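Local coordinates for antifreeze protein (PDB 3P4G) that probably binds ice through rows of ordered water along a calcium-dependent, right-handed beta-helix, at residues A[137-143]-A[155-161]; A[179-183]-A[200-204]. All blocks are in the same frame, centred on the assembly; numbering follows the deposited sequence.

Contact 1: A[137-143]-A[155-161]. With CA (calcium ion), chain J; CA (calcium ion), chain K; CA (calcium ion), chain I; MG (magnesium ion), chain R.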
loop_
_atom_site.group_PDB
_atom_site.type_symbol
_atom_site.label_atom_id
_atom_site.label_comp_id
_atom_site.label_asym_id
_atom_site.label_seq_id
_atom_site.Cartn_x
_atom_site.Cartn_y
_atom_site.Cartn_z
ATOM N N GLY A 137 -0.411 2.652 -12.691
ATOM C CA GLY A 137 -1.188 2.429 -13.905
ATOM C C GLY A 137 -1.736 1.012 -14.083
ATOM O O GLY A 137 -1.730 0.165 -13.133
ATOM N N THR A 138 -2.186 0.732 -15.295
ATOM C CA THR A 138 -2.736 -0.594 -15.630
ATOM C C THR A 138 -1.655 -1.679 -15.509
ATOM O O THR A 138 -0.462 -1.353 -15.311
ATOM C CB THR A 138 -3.383 -0.626 -17.027
ATOM O OG1 THR A 138 -2.372 -0.482 -18.041
ATOM C CG2 THR A 138 -4.433 0.521 -17.186
ATOM N N ASP A 139 -2.102 -2.937 -15.617
ATOM C CA ASP A 139 -1.236 -4.135 -15.516
ATOM C C ASP A 139 -0.627 -4.326 -14.102
ATOM O O ASP A 139 -0.943 -3.593 -13.141
ATOM C CB ASP A 139 -0.136 -4.136 -16.609
ATOM C CG ASP A 139 -0.473 -5.015 -17.808
ATOM O OD1 ASP A 139 -1.607 -5.591 -17.860
ATOM O OD2 ASP A 139 0.414 -5.128 -18.727
ATOM N N ASN A 140 0.271 -5.289 -13.991
ATOM C CA ASN A 140 0.608 -5.859 -12.676
ATOM C C ASN A 140 1.952 -5.338 -12.220
ATOM O O ASN A 140 2.993 -5.760 -12.715
ATOM C CB ASN A 140 0.595 -7.361 -12.832
ATOM C CG ASN A 140 -0.697 -7.838 -13.560
ATOM O OD1 ASN A 140 -1.721 -8.027 -12.926
ATOM N ND2 ASN A 140 -0.650 -7.918 -14.881
ATOM N N ASP A 141 1.881 -4.345 -11.347
ATOM C CA ASP A 141 3.053 -3.546 -10.985
ATOM C C ASP A 141 3.636 -3.897 -9.627
ATOM O O ASP A 141 2.907 -4.240 -8.672
ATOM C CB ASP A 141 2.682 -2.082 -11.000
ATOM C CG ASP A 141 2.031 -1.671 -12.339
ATOM O OD1 ASP A 141 2.723 -1.630 -13.400
ATOM O OD2 ASP A 141 0.850 -1.281 -12.317
ATOM N N ASN A 142 4.950 -3.767 -9.555
ATOM C CA ASN A 142 5.682 -3.898 -8.298
ATOM C C ASN A 142 6.160 -2.519 -7.887
ATOM O O ASN A 142 6.808 -1.831 -8.707
ATOM C CB ASN A 142 6.867 -4.797 -8.464
ATOM C CG ASN A 142 7.327 -5.370 -7.125
ATOM O OD1 ASN A 142 6.746 -6.335 -6.628
ATOM N ND2 ASN A 142 8.328 -4.703 -6.490
ATOM N N ILE A 143 5.742 -2.076 -6.678
ATOM C CA ILE A 143 6.165 -0.759 -6.126
ATOM C C ILE A 143 6.881 -0.982 -4.768
ATOM O O ILE A 143 6.333 -1.640 -3.852
ATOM C CB ILE A 143 4.991 0.227 -5.944
ATOM C CG1 ILE A 143 4.208 0.415 -7.275
ATOM C CG2 ILE A 143 5.473 1.574 -5.435
ATOM C CD1 ILE A 143 2.947 -0.405 -7.303
ATOM N N ALA A 155 -2.099 2.133 -7.297
ATOM C CA ALA A 155 -1.475 0.969 -7.932
ATOM C C ALA A 155 -2.195 0.537 -9.241
ATOM O O ALA A 155 -1.604 -0.180 -10.116
ATOM C CB ALA A 155 -1.391 -0.172 -6.919
ATOM N N GLY A 156 -3.441 0.991 -9.363
ATOM C CA GLY A 156 -4.308 0.819 -10.568
ATOM C C GLY A 156 -4.923 -0.552 -10.707
ATOM O O GLY A 156 -4.886 -1.417 -9.796
ATOM N N THR A 157 -5.437 -0.801 -11.890
ATOM C CA THR A 157 -5.814 -2.131 -12.234
ATOM C C THR A 157 -4.568 -2.995 -12.220
ATOM O O THR A 157 -3.410 -2.508 -12.171
ATOM C CB THR A 157 -6.480 -2.182 -13.634
ATOM O OG1 THR A 157 -5.468 -1.968 -14.636
ATOM C CG2 THR A 157 -7.652 -1.145 -13.748
ATOM N N GLY A 158 -4.814 -4.301 -12.205
ATOM C CA GLY A 158 -3.731 -5.285 -12.099
ATOM C C GLY A 158 -3.491 -5.824 -10.688
ATOM O O GLY A 158 -3.828 -5.199 -9.681
ATOM N N ASN A 159 -2.886 -6.990 -10.644
ATOM C CA ASN A 159 -2.442 -7.613 -9.390
ATOM C C ASN A 159 -1.107 -6.958 -8.946
ATOM O O ASN A 159 -0.032 -7.374 -9.387
ATOM C CB ASN A 159 -2.237 -9.109 -9.601
ATOM C CG ASN A 159 -3.465 -9.807 -10.124
ATOM O OD1 ASN A 159 -4.567 -9.645 -9.607
ATOM N ND2 ASN A 159 -3.270 -10.647 -11.089
ATOM N N ASP A 160 -1.212 -5.905 -8.127
ATOM C CA ASP A 160 -0.046 -5.073 -7.771
ATOM C C ASP A 160 0.523 -5.462 -6.420
ATOM O O ASP A 160 -0.199 -5.888 -5.500
ATOM C CB ASP A 160 -0.459 -3.584 -7.735
ATOM C CG ASP A 160 -1.140 -3.131 -9.072
ATOM O OD1 ASP A 160 -0.490 -3.155 -10.155
ATOM O OD2 ASP A 160 -2.326 -2.746 -9.064
ATOM N N ASN A 161 1.819 -5.227 -6.278
ATOM C CA ASN A 161 2.513 -5.518 -5.036
ATOM C C ASN A 161 3.178 -4.224 -4.576
ATOM O O ASN A 161 3.932 -3.601 -5.352
ATOM C CB ASN A 161 3.566 -6.580 -5.243
ATOM C CG ASN A 161 4.241 -6.949 -3.923
ATOM O OD1 ASN A 161 3.570 -7.378 -3.007
ATOM N ND2 ASN A 161 5.556 -6.726 -3.798
HETATM CA CA CA J . -1.347 -1.735 -11.752
HETATM CA CA CA K . -4.529 -3.315 -8.424
HETATM CA CA CA I . 1.696 -0.335 -14.978
HETATM MG MG MG R . 0.096 -5.409 -20.716
HETATM O O HOH W 1 -1.016 -7.044 -19.931
HETATM O O HOH W 2 1.742 -6.598 -20.762
#
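Asp-141 and Asp-160 reach one calcium ion from neighbouring turns, Asp-141 OD2 at 2.3 Å and Asp-160 OD1 at the same length. Four backbone carbonyls complete the six ligands: those of Gly-137 and Asp-139 on one turn, and those of Ala-155 and Thr-157 on the next. Each carboxylate is shared, since Asp-141 OD1 binds the preceding calcium and Asp-160 OD2 the following one. Asp-160 OD1 also accepts the backbone N-H of Asp-141 (2.9 Å) through its anti lone pair, a bond that, with a calcium on each oxygen, fixes how the carboxylate is turned.

These are successive calcium-binding turns of the right-handed beta-helix, Gly-Thr-Asp-Asn-Asp over Gly-Thr-Gly-Asn-Asp, whose outward Thr and Asn are probably part of the ice-binding surface. The side-chain oxygen of Asn-140 takes the N-H of Asn-159, OD1 to N 2.8 Å, with the donor tilted 20° from the carbonyl plane. CG of Asn-140 lies anti to the carbonyl carbon (chi1 -48°), which carries the amide oxygen to the next turn. With an alanine here, the N-H of Asn-159 would probably lose its acceptor and the two loops a side-chain tie.

Where the strands begin, Asn-161 N bonds to Asp-141 O, and Ile-143 N to Asn-161 O at 2.7 Å. Asn-142 and Asn-161 lie side by side, pointing the same way, their amide planes 35° apart; ND2 of Asn-161 gives a hydrogen bond to OD1 of Asn-142 (3.1 Å), coming from above the carbonyl plane. Thr-138 and Thr-157 also run alongside each other. Calcium presumably offsets the mutual repulsion of the oxygens crowded between the turns, consistent with a calcium-dependent fold.

Contact 2: A[179-183]-A[200-204]. With CA (calcium ion), chain L; CA (calcium ion), chain K; CA (calcium ion), chain M.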
loop_
_atom_site.group_PDB
_atom_site.type_symbol
_atom_site.label_atom_id
_atom_site.label_comp_id
_atom_site.label_asym_id
_atom_site.label_seq_id
_atom_site.Cartn_x
_atom_site.Cartn_y
_atom_site.Cartn_z
ATOM N N ASP A 179 -4.336 -7.508 -4.968
ATOM C CA ASP A 179 -3.170 -6.744 -4.578
ATOM C C ASP A 179 -2.626 -7.116 -3.189
ATOM O O ASP A 179 -3.388 -7.536 -2.305
ATOM C CB ASP A 179 -3.538 -5.269 -4.487
ATOM C CG ASP A 179 -4.162 -4.731 -5.783
ATOM O OD1 ASP A 179 -3.473 -4.625 -6.834
ATOM O OD2 ASP A 179 -5.347 -4.358 -5.770
ATOM N N THR A 180 -1.318 -6.872 -3.013
ATOM C CA THR A 180 -0.595 -7.110 -1.725
ATOM C C THR A 180 0.002 -5.791 -1.309
ATOM O O THR A 180 0.600 -5.087 -2.134
ATOM C CB THR A 180 0.526 -8.102 -1.856
ATOM O OG1 THR A 180 -0.072 -9.379 -2.115
ATOM C CG2 THR A 180 1.382 -8.152 -0.571
ATOM N N VAL A 181 -0.194 -5.462 -0.043
ATOM C CA VAL A 181 0.506 -4.296 0.565
ATOM C C VAL A 181 1.178 -4.799 1.835
ATOM O O VAL A 181 0.575 -5.522 2.641
ATOM C CB VAL A 181 -0.480 -3.194 0.968
ATOM C CG1 VAL A 181 0.250 -1.980 1.602
ATOM C CG2 VAL A 181 -1.288 -2.732 -0.284
ATOM N N GLU A 182 2.415 -4.368 2.012
ATOM C CA GLU A 182 3.098 -4.506 3.314
ATOM C C GLU A 182 3.624 -3.130 3.737
ATOM O O GLU A 182 4.351 -2.454 2.971
ATOM C CB GLU A 182 4.272 -5.472 3.164
ATOM C CG GLU A 182 3.822 -6.934 2.800
ATOM C CD GLU A 182 4.961 -7.898 2.523
ATOM O OE1 GLU A 182 6.111 -7.457 2.326
ATOM O OE2 GLU A 182 4.693 -9.126 2.445
ATOM N N VAL A 183 3.225 -2.707 4.926
ATOM C CA VAL A 183 3.684 -1.416 5.509
ATOM C C VAL A 183 4.604 -1.755 6.644
ATOM O O VAL A 183 4.174 -2.404 7.613
ATOM C CB VAL A 183 2.473 -0.596 6.039
ATOM C CG1 VAL A 183 2.961 0.734 6.645
ATOM C CG2 VAL A 183 1.413 -0.318 4.913
ATOM N N ASP A 200 -7.554 -9.163 -1.721
ATOM C CA ASP A 200 -6.318 -8.448 -1.368
ATOM C C ASP A 200 -5.711 -8.851 -0.039
ATOM O O ASP A 200 -6.454 -9.294 0.846
ATOM C CB ASP A 200 -6.616 -6.968 -1.317
ATOM C CG ASP A 200 -7.265 -6.441 -2.641
ATOM O OD1 ASP A 200 -6.596 -6.280 -3.683
ATOM O OD2 ASP A 200 -8.452 -6.156 -2.611
ATOM N N SER A 201 -4.390 -8.603 0.110
ATOM C CA SER A 201 -3.669 -8.897 1.341
ATOM C C SER A 201 -2.982 -7.635 1.841
ATOM O O SER A 201 -2.310 -6.966 1.067
ATOM C CB SER A 201 -2.611 -9.985 1.094
ATOM O OG SER A 201 -1.952 -10.125 2.370
ATOM N N LEU A 202 -3.170 -7.312 3.132
ATOM C CA LEU A 202 -2.434 -6.231 3.801
ATOM C C LEU A 202 -1.751 -6.728 5.092
ATOM O O LEU A 202 -2.366 -7.393 5.938
ATOM C CB LEU A 202 -3.406 -5.077 4.117
ATOM C CG LEU A 202 -2.814 -3.994 5.034
ATOM C CD1 LEU A 202 -1.558 -3.286 4.435
ATOM C CD2 LEU A 202 -3.867 -2.956 5.403
ATOM N N LEU A 203 -0.502 -6.317 5.274
ATOM C CA LEU A 203 0.183 -6.492 6.537
ATOM C C LEU A 203 0.712 -5.141 6.960
ATOM O O LEU A 203 1.428 -4.488 6.193
ATOM C CB LEU A 203 1.381 -7.437 6.361
ATOM C CG LEU A 203 2.345 -7.497 7.566
ATOM C CD1 LEU A 203 1.625 -7.961 8.851
ATOM C CD2 LEU A 203 3.562 -8.416 7.298
ATOM N N VAL A 204 0.322 -4.701 8.157
ATOM C CA VAL A 204 0.879 -3.463 8.775
ATOM C C VAL A 204 1.736 -3.926 9.933
ATOM O O VAL A 204 1.214 -4.501 10.919
ATOM C CB VAL A 204 -0.232 -2.549 9.254
ATOM C CG1 VAL A 204 0.356 -1.312 9.964
ATOM C CG2 VAL A 204 -1.045 -2.078 8.057
HETATM CA CA CA L . -7.555 -4.814 -5.136
HETATM CA CA CA K . -4.529 -3.315 -8.424
HETATM CA CA CA M . -10.616 -6.413 -1.759
#
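Two aspartate oxygens stand only 3.1 Å apart, OD2 of Asp-179 and OD1 of Asp-200, and the calcium ion between them accounts for their closeness. Each binds it at 2.3 Å, while the second oxygen of each carboxylate turns to another ion: Asp-179 OD1 to the calcium of the preceding turn, Asp-200 OD2 to that of the following one. Asp-200 OD1 has a further partner in the N-H of Asp-179, which meets it on the anti side, 20° out of the carboxylate plane. Carbonyls of Gly-175, Asp-177, Leu-195 and Thr-197 complete the shared site.

From the aspartates the chain runs straight into strands 180-183 and 201-204, in register and 2° from exactly parallel. This is one step of a right-handed parallel beta-helix, in which each coil lays its strands against the matching strands of the coil before. The backbone ladder alternates: Ser-201 N to Asp-179 O, Val-181 N to Ser-201 O, Leu-203 N to Val-181 O, and Val-183 N to Leu-203 O at 2.8 Å.

Side chains divide between two faces. Thr-180, Glu-182, Ser-201 and Leu-203 occupy the partly exposed one, where CG of Glu-182 passes CB of Leu-203 at 4.3 Å. Val-181, Val-183, Leu-202 and Val-204 fill the buried face. CG of Leu-202 lies anti to its N (chi1 170°), and the second torsion then turns CD1 alongside Val-181, 3.6 Å from CG1. The same methyl lies 4.2 Å from CG2 of Val-183, so one leucine branch packs against both valines of the adjacent coil.

How the contacts relate
The two contacts sit 13 Å apart, centre to centre, along the same beta-helix, and follow one another in the chain: contact 1 closes before contact 2 opens. They are neighbours in the stack, strands 142-145, 161-164, 180-183 and 201-204 lying next to each other in that order. The calcium bound by Gly-156, Gly-158 and Asp-160 of contact 1 also takes Asp-179 of contact 2, and a probable hydrogen bond joins Asp-160 O to Thr-180 N. Contact 1 is centred on a calcium-binding turn, contact 2 on strands that follow the equivalent turns of later coils. Together they illustrate how a repeated coil can build a long, regular solenoid, probably the scaffold for ice binding.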